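Local structure of galactitol 1-phosphate 5-dehydrogenase (Escherichia coli, 4A2C) at residues A130-M135 with T301-L306. The protein oxidises galactitol 1-phosphate to D-tagatose 6-phosphate with NAD(+), as a zinc-containing dehydrogenase of the alcohol dehydrogenase family. Sequence-based numbering, arbitrary orientation.
Sequences ALPTDM and TASRLL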
loop_
_atom_site.group_PDB
_atom_site.type_symbol
_atom_site.label_atom_id
_atom_site.label_comp_id
_atom_site.label_asym_id
_atom_site.label_seq_id
_atom_site.Cartn_x
_atom_site.Cartn_y
_atom_site.Cartn_z
ATOM N N ALA A 130 31.533 3.655 -8.592
ATOM C CA ALA A 130 32.622 4.612 -8.418
ATOM C C ALA A 130 32.292 5.598 -7.304
ATOM O O ALA A 130 31.151 6.050 -7.186
ATOM C CB ALA A 130 32.880 5.355 -9.719
ATOM N N LEU A 131 33.296 5.929 -6.493
ATOM C CA LEU A 131 33.134 6.881 -5.396
ATOM C C LEU A 131 34.033 8.094 -5.630
ATOM O O LEU A 131 35.078 7.985 -6.281
ATOM C CB LEU A 131 33.512 6.231 -4.062
ATOM C CG LEU A 131 32.705 5.014 -3.616
ATOM C CD1 LEU A 131 33.327 4.416 -2.362
ATOM C CD2 LEU A 131 31.255 5.391 -3.372
ATOM N N PRO A 132 33.634 9.257 -5.102
ATOM C CA PRO A 132 34.481 10.451 -5.172
ATOM C C PRO A 132 35.804 10.250 -4.433
ATOM O O PRO A 132 35.860 9.514 -3.443
ATOM C CB PRO A 132 33.648 11.509 -4.442
ATOM C CG PRO A 132 32.246 11.037 -4.562
ATOM C CD PRO A 132 32.325 9.543 -4.492
ATOM N N THR A 133 36.857 10.910 -4.908
ATOM C CA THR A 133 38.155 10.859 -4.253
ATOM C C THR A 133 38.077 11.464 -2.853
ATOM O O THR A 133 38.890 11.155 -1.980
ATOM C CB THR A 133 39.208 11.623 -5.078
ATOM O OG1 THR A 133 39.241 13.001 -4.676
ATOM C CG2 THR A 133 38.876 11.545 -6.563
ATOM N N ASP A 134 37.072 12.310 -2.643
ATOM C CA ASP A 134 36.923 13.087 -1.412
ATOM C C ASP A 134 36.126 12.391 -0.306
ATOM O O ASP A 134 36.027 12.916 0.806
ATOM C CB ASP A 134 36.277 14.437 -1.734
ATOM C CG ASP A 134 35.713 14.484 -3.142
ATOM O OD1 ASP A 134 36.424 14.048 -4.078
ATOM O OD2 ASP A 134 34.568 14.948 -3.317
ATOM N N MET A 135 35.548 11.229 -0.601
ATOM C CA MET A 135 34.852 10.463 0.435
ATOM C C MET A 135 35.841 9.585 1.184
ATOM O O MET A 135 36.618 8.846 0.561
ATOM C CB MET A 135 33.760 9.568 -0.154
ATOM C CG MET A 135 32.939 8.826 0.920
ATOM S SD MET A 135 32.057 7.392 0.278
ATOM C CE MET A 135 31.024 8.200 -0.930
ATOM N N THR A 301 22.841 9.693 -4.173
ATOM C CA THR A 301 22.430 10.507 -3.020
ATOM C C THR A 301 23.221 10.099 -1.782
ATOM O O THR A 301 23.712 10.953 -1.053
ATOM C CB THR A 301 20.926 10.356 -2.729
ATOM O OG1 THR A 301 20.180 10.674 -3.913
ATOM C CG2 THR A 301 20.498 11.311 -1.617
ATOM N N ALA A 302 23.345 8.787 -1.577
ATOM C CA ALA A 302 24.100 8.200 -0.465
ATOM C C ALA A 302 25.548 8.620 -0.499
ATOM O O ALA A 302 26.120 9.011 0.524
ATOM C CB ALA A 302 24.014 6.671 -0.527
ATOM N N SER A 303 26.154 8.499 -1.679
ATOM C CA SER A 303 27.530 8.904 -1.869
ATOM C C SER A 303 27.696 10.394 -1.580
ATOM O O SER A 303 28.669 10.801 -0.957
ATOM C CB SER A 303 27.992 8.562 -3.294
ATOM O OG SER A 303 29.257 9.130 -3.562
ATOM N N ARG A 304 26.737 11.199 -2.027
ATOM C CA ARG A 304 26.801 12.646 -1.832
ATOM C C ARG A 304 26.724 13.021 -0.355
ATOM O O ARG A 304 27.498 13.846 0.127
ATOM C CB ARG A 304 25.680 13.346 -2.607
ATOM C CG ARG A 304 25.568 14.841 -2.325
ATOM C CD ARG A 304 24.654 15.539 -3.326
ATOM N NE ARG A 304 23.277 15.046 -3.278
ATOM C CZ ARG A 304 22.778 14.134 -4.107
ATOM N NH1 ARG A 304 23.540 13.607 -5.055
ATOM N NH2 ARG A 304 21.517 13.747 -3.992
ATOM N N LEU A 305 25.780 12.416 0.356
ATOM C CA LEU A 305 25.600 12.706 1.771
ATOM C C LEU A 305 26.873 12.372 2.524
ATOM O O LEU A 305 27.299 13.118 3.402
ATOM C CB LEU A 305 24.421 11.915 2.325
ATOM C CG LEU A 305 23.069 12.350 1.750
ATOM C CD1 LEU A 305 22.001 11.334 2.119
ATOM C CD2 LEU A 305 22.701 13.751 2.244
ATOM N N LEU A 306 27.487 11.253 2.153
ATOM C CA LEU A 306 28.702 10.795 2.808
ATOM C C LEU A 306 29.883 11.712 2.514
ATOM O O LEU A 306 30.686 11.990 3.398
ATOM C CB LEU A 306 29.032 9.354 2.419
ATOM C CG LEU A 306 28.237 8.261 3.138
ATOM C CD1 LEU A 306 28.557 6.892 2.579
ATOM C CD2 LEU A 306 28.520 8.295 4.633
#
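In the zinc-containing alcohol dehydrogenase fold, the loop between strand 128-130 and helix 143-155 leans on helix 297-307: Pro132 and Met135 both meet Ser303, and Met135 also meets Leu306. A type I beta turn starts at Pro132 and ends at Met135, and both side chains point toward the helix. Ser303 is the hub. Its OG, carried anti to the backbone N (chi1 171°), lies 3.2 Å from Pro132 CD, with Pro132 CG farther off, and 3.3 Å from Met135 CE; both partners are carbons, and no hydrogen bond crosses between the two segments. Met135 reaches the helix because CG is anti to the backbone N and the chain stays extended until it bends at chi3 (-60°). That bend brings CE against the helix backbone as well, 3.5 Å from Ser303 O, a carbonyl oxygen that is hydrogen-bonded with Thr307 OG1. Beyond the contact, Leu131 and Leu306 both touch Ile143 of helix 143-155, next in sequence to Glu144, probably a ligand of the catalytic zinc, as in related enzymes. On the Leu306 side the thioether passes obliquely, with CE 4.1 Å and SD 4.2 Å from Leu306 CB.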